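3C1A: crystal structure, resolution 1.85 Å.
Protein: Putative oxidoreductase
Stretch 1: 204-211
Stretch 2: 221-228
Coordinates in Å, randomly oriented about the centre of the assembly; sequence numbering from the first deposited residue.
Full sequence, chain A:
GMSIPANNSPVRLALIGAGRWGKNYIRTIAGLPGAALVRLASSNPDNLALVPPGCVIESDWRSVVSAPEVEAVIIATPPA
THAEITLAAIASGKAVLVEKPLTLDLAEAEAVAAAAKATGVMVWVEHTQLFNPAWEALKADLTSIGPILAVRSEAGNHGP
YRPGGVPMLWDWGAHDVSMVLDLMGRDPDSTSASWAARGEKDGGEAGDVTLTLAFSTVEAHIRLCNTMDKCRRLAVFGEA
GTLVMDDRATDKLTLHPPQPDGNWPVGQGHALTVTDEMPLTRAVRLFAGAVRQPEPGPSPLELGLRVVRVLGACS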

# COMPACT_ATOMS: atom_id res chain seq x y z
N GLY A 204 18.19 10.57 11.57
CA GLY A 204 17.38 9.49 10.96
C GLY A 204 18.19 8.49 10.13
O GLY A 204 19.23 8.83 9.61
N GLU A 205 17.68 7.26 10.02
CA GLU A 205 18.31 6.19 9.21
C GLU A 205 18.45 6.62 7.75
O GLU A 205 17.50 7.09 7.12
CB GLU A 205 17.49 4.88 9.27
CG GLU A 205 18.29 3.60 8.88
CD GLU A 205 17.49 2.29 8.96
OE1 GLU A 205 16.35 2.24 8.42
OE2 GLU A 205 18.01 1.30 9.55
N ALA A 206 19.65 6.42 7.22
CA ALA A 206 19.99 6.76 5.85
C ALA A 206 20.66 5.50 5.30
O ALA A 206 21.66 5.02 5.86
CB ALA A 206 20.98 7.93 5.82
N GLY A 207 20.11 4.94 4.23
CA GLY A 207 20.67 3.73 3.68
C GLY A 207 20.03 3.12 2.45
O GLY A 207 19.18 3.73 1.79
N ASP A 208 20.50 1.91 2.17
CA ASP A 208 20.31 1.18 0.93
C ASP A 208 20.18 -0.29 1.28
O ASP A 208 21.16 -0.88 1.69
CB ASP A 208 21.54 1.37 0.05
CG ASP A 208 21.37 0.85 -1.40
OD1 ASP A 208 20.33 0.20 -1.71
OD2 ASP A 208 22.32 1.05 -2.22
N VAL A 209 18.97 -0.87 1.12
CA VAL A 209 18.73 -2.26 1.47
C VAL A 209 18.08 -2.96 0.28
O VAL A 209 17.36 -2.33 -0.51
CB VAL A 209 17.88 -2.42 2.73
CG1 VAL A 209 16.49 -1.81 2.52
CG2 VAL A 209 17.77 -3.90 3.14
N THR A 210 18.45 -4.21 0.08
CA THR A 210 17.75 -5.08 -0.84
C THR A 210 17.12 -6.26 -0.09
O THR A 210 17.82 -6.98 0.64
CB THR A 210 18.63 -5.55 -2.00
OG1 THR A 210 18.88 -4.42 -2.86
CG2 THR A 210 17.88 -6.64 -2.81
N LEU A 211 15.80 -6.43 -0.27
CA LEU A 211 15.07 -7.59 0.22
C LEU A 211 15.02 -8.67 -0.86
O LEU A 211 14.66 -8.39 -1.98
CB LEU A 211 13.63 -7.24 0.64
CG LEU A 211 13.46 -6.07 1.60
CD1 LEU A 211 12.03 -6.03 2.05
CD2 LEU A 211 14.42 -6.16 2.79
N HIS A 221 13.79 -9.36 -5.95
CA HIS A 221 14.73 -8.45 -5.27
C HIS A 221 14.12 -7.05 -5.21
O HIS A 221 13.80 -6.41 -6.23
CB HIS A 221 16.09 -8.37 -5.97
CG HIS A 221 16.79 -9.69 -6.12
ND1 HIS A 221 17.08 -10.24 -7.35
CD2 HIS A 221 17.27 -10.57 -5.21
CE1 HIS A 221 17.69 -11.40 -7.19
NE2 HIS A 221 17.82 -11.62 -5.90
N ILE A 222 13.95 -6.58 -3.99
CA ILE A 222 13.30 -5.31 -3.74
C ILE A 222 14.31 -4.35 -3.15
O ILE A 222 14.72 -4.51 -2.02
CB ILE A 222 12.16 -5.50 -2.72
CG1 ILE A 222 11.06 -6.39 -3.30
CG2 ILE A 222 11.67 -4.16 -2.13
CD1 ILE A 222 10.00 -6.84 -2.20
N ARG A 223 14.68 -3.34 -3.92
CA ARG A 223 15.65 -2.35 -3.44
C ARG A 223 14.95 -1.07 -2.92
O ARG A 223 14.11 -0.49 -3.60
CB ARG A 223 16.67 -2.00 -4.52
CG ARG A 223 17.89 -1.24 -3.98
CD ARG A 223 18.60 -0.44 -5.04
NE ARG A 223 19.67 0.37 -4.46
CZ ARG A 223 20.23 1.41 -5.07
NH1 ARG A 223 19.87 1.79 -6.29
NH2 ARG A 223 21.20 2.07 -4.44
N LEU A 224 15.31 -0.70 -1.68
CA LEU A 224 14.87 0.50 -0.97
C LEU A 224 16.12 1.30 -0.55
O LEU A 224 16.96 0.79 0.23
CB LEU A 224 14.08 0.15 0.29
CG LEU A 224 13.09 -1.02 0.24
CD1 LEU A 224 12.58 -1.45 1.64
CD2 LEU A 224 11.92 -0.69 -0.72
N CYS A 225 16.21 2.52 -1.05
CA CYS A 225 17.30 3.45 -0.78
C CYS A 225 16.83 4.91 -0.65
O CYS A 225 16.23 5.47 -1.58
CB CYS A 225 18.33 3.31 -1.86
SG CYS A 225 19.69 4.48 -1.63
N ASN A 226 17.07 5.50 0.52
CA ASN A 226 16.60 6.86 0.83
C ASN A 226 17.70 7.93 0.69
O ASN A 226 17.59 9.04 1.25
CB ASN A 226 15.89 6.95 2.19
CG ASN A 226 16.82 6.66 3.38
OD1 ASN A 226 17.96 6.26 3.21
ND2 ASN A 226 16.31 6.87 4.60
N THR A 227 18.74 7.61 -0.10
CA THR A 227 19.83 8.53 -0.35
C THR A 227 20.05 8.78 -1.84
O THR A 227 21.14 9.13 -2.24
CB THR A 227 21.12 8.04 0.34
OG1 THR A 227 21.49 6.74 -0.16
CG2 THR A 227 20.93 7.94 1.83
N MSE A 228 19.03 8.61 -2.68
CA MSE A 228 19.17 8.75 -4.13
C MSE A 228 18.00 9.52 -4.72
O MSE A 228 16.99 9.75 -4.06
CB MSE A 228 19.27 7.37 -4.84
CG MSE A 228 18.05 6.54 -4.67
SE MSE A 228 18.03 4.81 -5.50
CE MSE A 228 17.12 5.26 -7.10

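Strands 204-211 and 221-225 run antiparallel, their N-to-C directions 163° apart and their axes 4.4 Å apart at closest approach. The register pairs D208 with C225, V209 with L224, T210 with R223 and L211 with I222. Hydrogen-bonded and non-hydrogen-bonded pairs alternate. At V209 and L224, V209 N donates to L224 O (2.8 Å) and L224 N to V209 O (2.9 Å); at L211 and I222, L211 N reaches I222 O and I222 N reaches L211 O, both at 2.8 Å. Between these rings the alpha carbons close in, and CA-H...O contacts such as T210 CA to I222 O (3.3 Å) fill the gaps.

Past C225 the second strand ends, and N226 takes over the pairing. Its backbone N donates to G207 O (3.0 Å), while its side-chain amide imitates a peptide group: ND2 donates to E205 O (2.8 Å) and OD1 accepts from G207 N (2.7 Å). With chi1 at 65° (p), the amide swings back to the first strand, and asparagine suits the place because one short side chain carries both donor and acceptor. G207, at phi/psi -179/-170, is nearly fully extended here.

The two faces of the ladder differ in chemistry. V209, L224, L211 and I222 share one face, all buried and all aliphatic; V209 CG1 lies 3.8 Å from L224 CB, and L211 CB lies 4.1 Å from I222 CB.

D208, T210, R223 and C225 share the other. There D208 and R223 sit diagonally, in non-hydrogen-bonded pairs two register steps apart, and R223's extended chain brings its guanidinium edge to the carboxylate: NE donates to D208 OD1 (2.8 Å) and NH2 to D208 OD2 (2.7 Å), a two-pronged salt bridge. T210, directly across from R223, packs beside the base of the arm, its OG1 3.5 Å from R223 CG. In all, the contact buries 624 Å².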